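Local coordinates for group 1 truncated hemoglobin GlbN (Synechocystis sp., PDB 1S6A), which binds one heme per subunit and forms a very stable, slowly dissociating complex with oxygen, at residues D19-R24 and L92-E97. Numbering follows the deposited sequence.
Sequences DKFYER and LATLKE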
loop_
_atom_site.group_PDB
_atom_site.type_symbol
_atom_site.label_atom_id
_atom_site.label_comp_id
_atom_site.label_asym_id
_atom_site.label_seq_id
_atom_site.Cartn_x
_atom_site.Cartn_y
_atom_site.Cartn_z
ATOM N N ASP A 19 -7.011 1.789 6.884
ATOM C CA ASP A 19 -8.216 1.059 7.291
ATOM C C ASP A 19 -9.145 0.844 6.164
ATOM O O ASP A 19 -9.551 -0.303 5.939
ATOM C CB ASP A 19 -8.952 1.740 8.444
ATOM C CG ASP A 19 -8.201 1.619 9.738
ATOM O OD1 ASP A 19 -7.226 0.873 9.831
ATOM O OD2 ASP A 19 -8.486 2.263 10.743
ATOM N N LYS A 20 -9.483 1.923 5.448
ATOM C CA LYS A 20 -10.391 1.861 4.310
ATOM C C LYS A 20 -9.851 1.046 3.134
ATOM O O LYS A 20 -10.601 0.331 2.455
ATOM C CB LYS A 20 -10.780 3.270 3.807
ATOM C CG LYS A 20 -11.558 4.170 4.820
ATOM C CD LYS A 20 -12.503 3.321 5.665
ATOM C CE LYS A 20 -12.360 3.594 7.225
ATOM N NZ LYS A 20 -12.788 2.443 8.146
ATOM N N PHE A 21 -8.564 1.218 2.859
ATOM C CA PHE A 21 -7.858 0.461 1.820
ATOM C C PHE A 21 -8.041 -1.066 2.076
ATOM O O PHE A 21 -8.412 -1.795 1.172
ATOM C CB PHE A 21 -6.382 0.908 1.803
ATOM C CG PHE A 21 -5.458 0.007 0.998
ATOM C CD1 PHE A 21 -5.593 -0.094 -0.397
ATOM C CD2 PHE A 21 -4.456 -0.741 1.640
ATOM C CE1 PHE A 21 -4.752 -0.931 -1.157
ATOM C CE2 PHE A 21 -3.591 -1.592 0.891
ATOM C CZ PHE A 21 -3.754 -1.677 -0.517
ATOM N N TYR A 22 -7.789 -1.543 3.305
ATOM C CA TYR A 22 -7.868 -2.980 3.566
ATOM C C TYR A 22 -9.320 -3.475 3.520
ATOM O O TYR A 22 -9.572 -4.593 3.081
ATOM C CB TYR A 22 -7.100 -3.406 4.829
ATOM C CG TYR A 22 -5.586 -3.456 4.541
ATOM C CD1 TYR A 22 -5.088 -4.299 3.538
ATOM C CD2 TYR A 22 -4.667 -2.611 5.228
ATOM C CE1 TYR A 22 -3.739 -4.348 3.210
ATOM C CE2 TYR A 22 -3.308 -2.643 4.906
ATOM C CZ TYR A 22 -2.851 -3.515 3.886
ATOM O OH TYR A 22 -1.506 -3.554 3.545
ATOM N N GLU A 23 -10.279 -2.612 3.877
ATOM C CA GLU A 23 -11.706 -2.942 3.681
ATOM C C GLU A 23 -12.025 -3.186 2.204
ATOM O O GLU A 23 -12.713 -4.161 1.849
ATOM C CB GLU A 23 -12.637 -1.864 4.286
ATOM C CG GLU A 23 -12.624 -1.870 5.791
ATOM C CD GLU A 23 -13.389 -0.703 6.405
ATOM O OE1 GLU A 23 -14.313 -0.188 5.710
ATOM O OE2 GLU A 23 -13.040 -0.302 7.581
ATOM N N ARG A 24 -11.536 -2.298 1.347
ATOM C CA ARG A 24 -11.655 -2.461 -0.080
ATOM C C ARG A 24 -10.905 -3.710 -0.580
ATOM O O ARG A 24 -11.488 -4.479 -1.334
ATOM C CB ARG A 24 -11.172 -1.213 -0.801
ATOM C CG ARG A 24 -11.326 -1.249 -2.326
ATOM C CD ARG A 24 -10.919 0.086 -3.009
ATOM N NE ARG A 24 -11.610 1.237 -2.435
ATOM C CZ ARG A 24 -12.651 1.868 -2.999
ATOM N NH1 ARG A 24 -13.142 1.472 -4.168
ATOM N NH2 ARG A 24 -13.195 2.912 -2.394
ATOM N N LEU A 92 -5.551 4.025 -4.670
ATOM C CA LEU A 92 -5.984 5.283 -5.297
ATOM C C LEU A 92 -7.503 5.536 -5.215
ATOM O O LEU A 92 -7.917 6.660 -4.919
ATOM C CB LEU A 92 -5.419 5.446 -6.724
ATOM C CG LEU A 92 -3.891 5.315 -6.909
ATOM C CD1 LEU A 92 -3.534 5.432 -8.391
ATOM C CD2 LEU A 92 -3.084 6.273 -6.113
ATOM N N ALA A 93 -8.299 4.487 -5.412
ATOM C CA ALA A 93 -9.761 4.561 -5.230
ATOM C C ALA A 93 -10.145 5.010 -3.814
ATOM O O ALA A 93 -11.034 5.871 -3.634
ATOM C CB ALA A 93 -10.472 3.203 -5.638
ATOM N N THR A 94 -9.441 4.463 -2.821
ATOM C CA THR A 94 -9.645 4.802 -1.413
ATOM C C THR A 94 -9.363 6.296 -1.141
ATOM O O THR A 94 -10.175 6.989 -0.510
ATOM C CB THR A 94 -8.693 3.950 -0.544
ATOM O OG1 THR A 94 -9.099 2.585 -0.643
ATOM C CG2 THR A 94 -8.802 4.316 0.998
ATOM N N LEU A 95 -8.212 6.771 -1.609
ATOM C CA LEU A 95 -7.847 8.183 -1.437
ATOM C C LEU A 95 -8.869 9.110 -2.138
ATOM O O LEU A 95 -9.295 10.122 -1.576
ATOM C CB LEU A 95 -6.459 8.438 -1.996
ATOM C CG LEU A 95 -5.289 7.762 -1.266
ATOM C CD1 LEU A 95 -4.012 8.197 -1.977
ATOM C CD2 LEU A 95 -5.257 8.113 0.220
ATOM N N LYS A 96 -9.256 8.733 -3.345
ATOM C CA LYS A 96 -10.231 9.476 -4.109
ATOM C C LYS A 96 -11.523 9.583 -3.321
ATOM O O LYS A 96 -12.048 10.669 -3.096
ATOM C CB LYS A 96 -10.451 8.775 -5.423
ATOM C CG LYS A 96 -11.547 9.378 -6.263
ATOM C CD LYS A 96 -10.952 9.959 -7.533
ATOM C CE LYS A 96 -12.058 10.559 -8.416
ATOM N NZ LYS A 96 -12.604 9.475 -9.298
ATOM N N GLU A 97 -12.001 8.446 -2.836
ATOM C CA GLU A 97 -13.174 8.396 -1.989
ATOM C C GLU A 97 -13.051 9.284 -0.766
ATOM O O GLU A 97 -14.056 9.800 -0.268
ATOM C CB GLU A 97 -13.403 6.968 -1.531
ATOM C CG GLU A 97 -14.845 6.573 -1.580
ATOM C CD GLU A 97 -15.226 5.840 -0.329
ATOM O OE1 GLU A 97 -15.620 6.538 0.655
ATOM O OE2 GLU A 97 -15.094 4.577 -0.327
#
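Thr94 presses its short side chain against Lys20 and Phe21, and this is the tight part of the contact. Its CG2 lies 3.6 Å from Lys20 CB and also meets Phe21 N. Its OG1 sits beside Phe21, 3.5 Å from Phe21 CA. The CA atoms of Phe21 and Thr94 are the nearest pair across the two segments, 5.7 Å apart, consistent with a short side chain here. With OG1 beside its own backbone N (chi1 -67°), Thr94 hydrogen-bonds to Asp90 O, one turn earlier in helix 81-98. Arg24 NE adds a weak, bent hydrogen bond to the same OG1 (3.4 Å).

This is the B-G helix pair of the truncated (two-over-two) globin fold. The N-to-C directions of the two short segments are 127° apart. The Phe21 ring packs on Val87 and Leu91 and comes within about 7 Å of the heme.

The other side of the contact is looser and more exposed. The Arg24 chain runs extended, then bends at chi3, which lays one guanidinium face on Ala93 CB, 3.5 Å from NH1. At the guanidinium edge, NH2 forms a long salt bridge of 3.3 Å to Glu97 OE2, guanidinium and carboxylate planes turned 60° apart. Replacing Arg24 by an alanine is likely to leave Glu97 without this positive partner and uncover the Ala93 methyl. The end of Lys20 leads away, its NZ salt-bridged to Glu23 OE2 within its own helix.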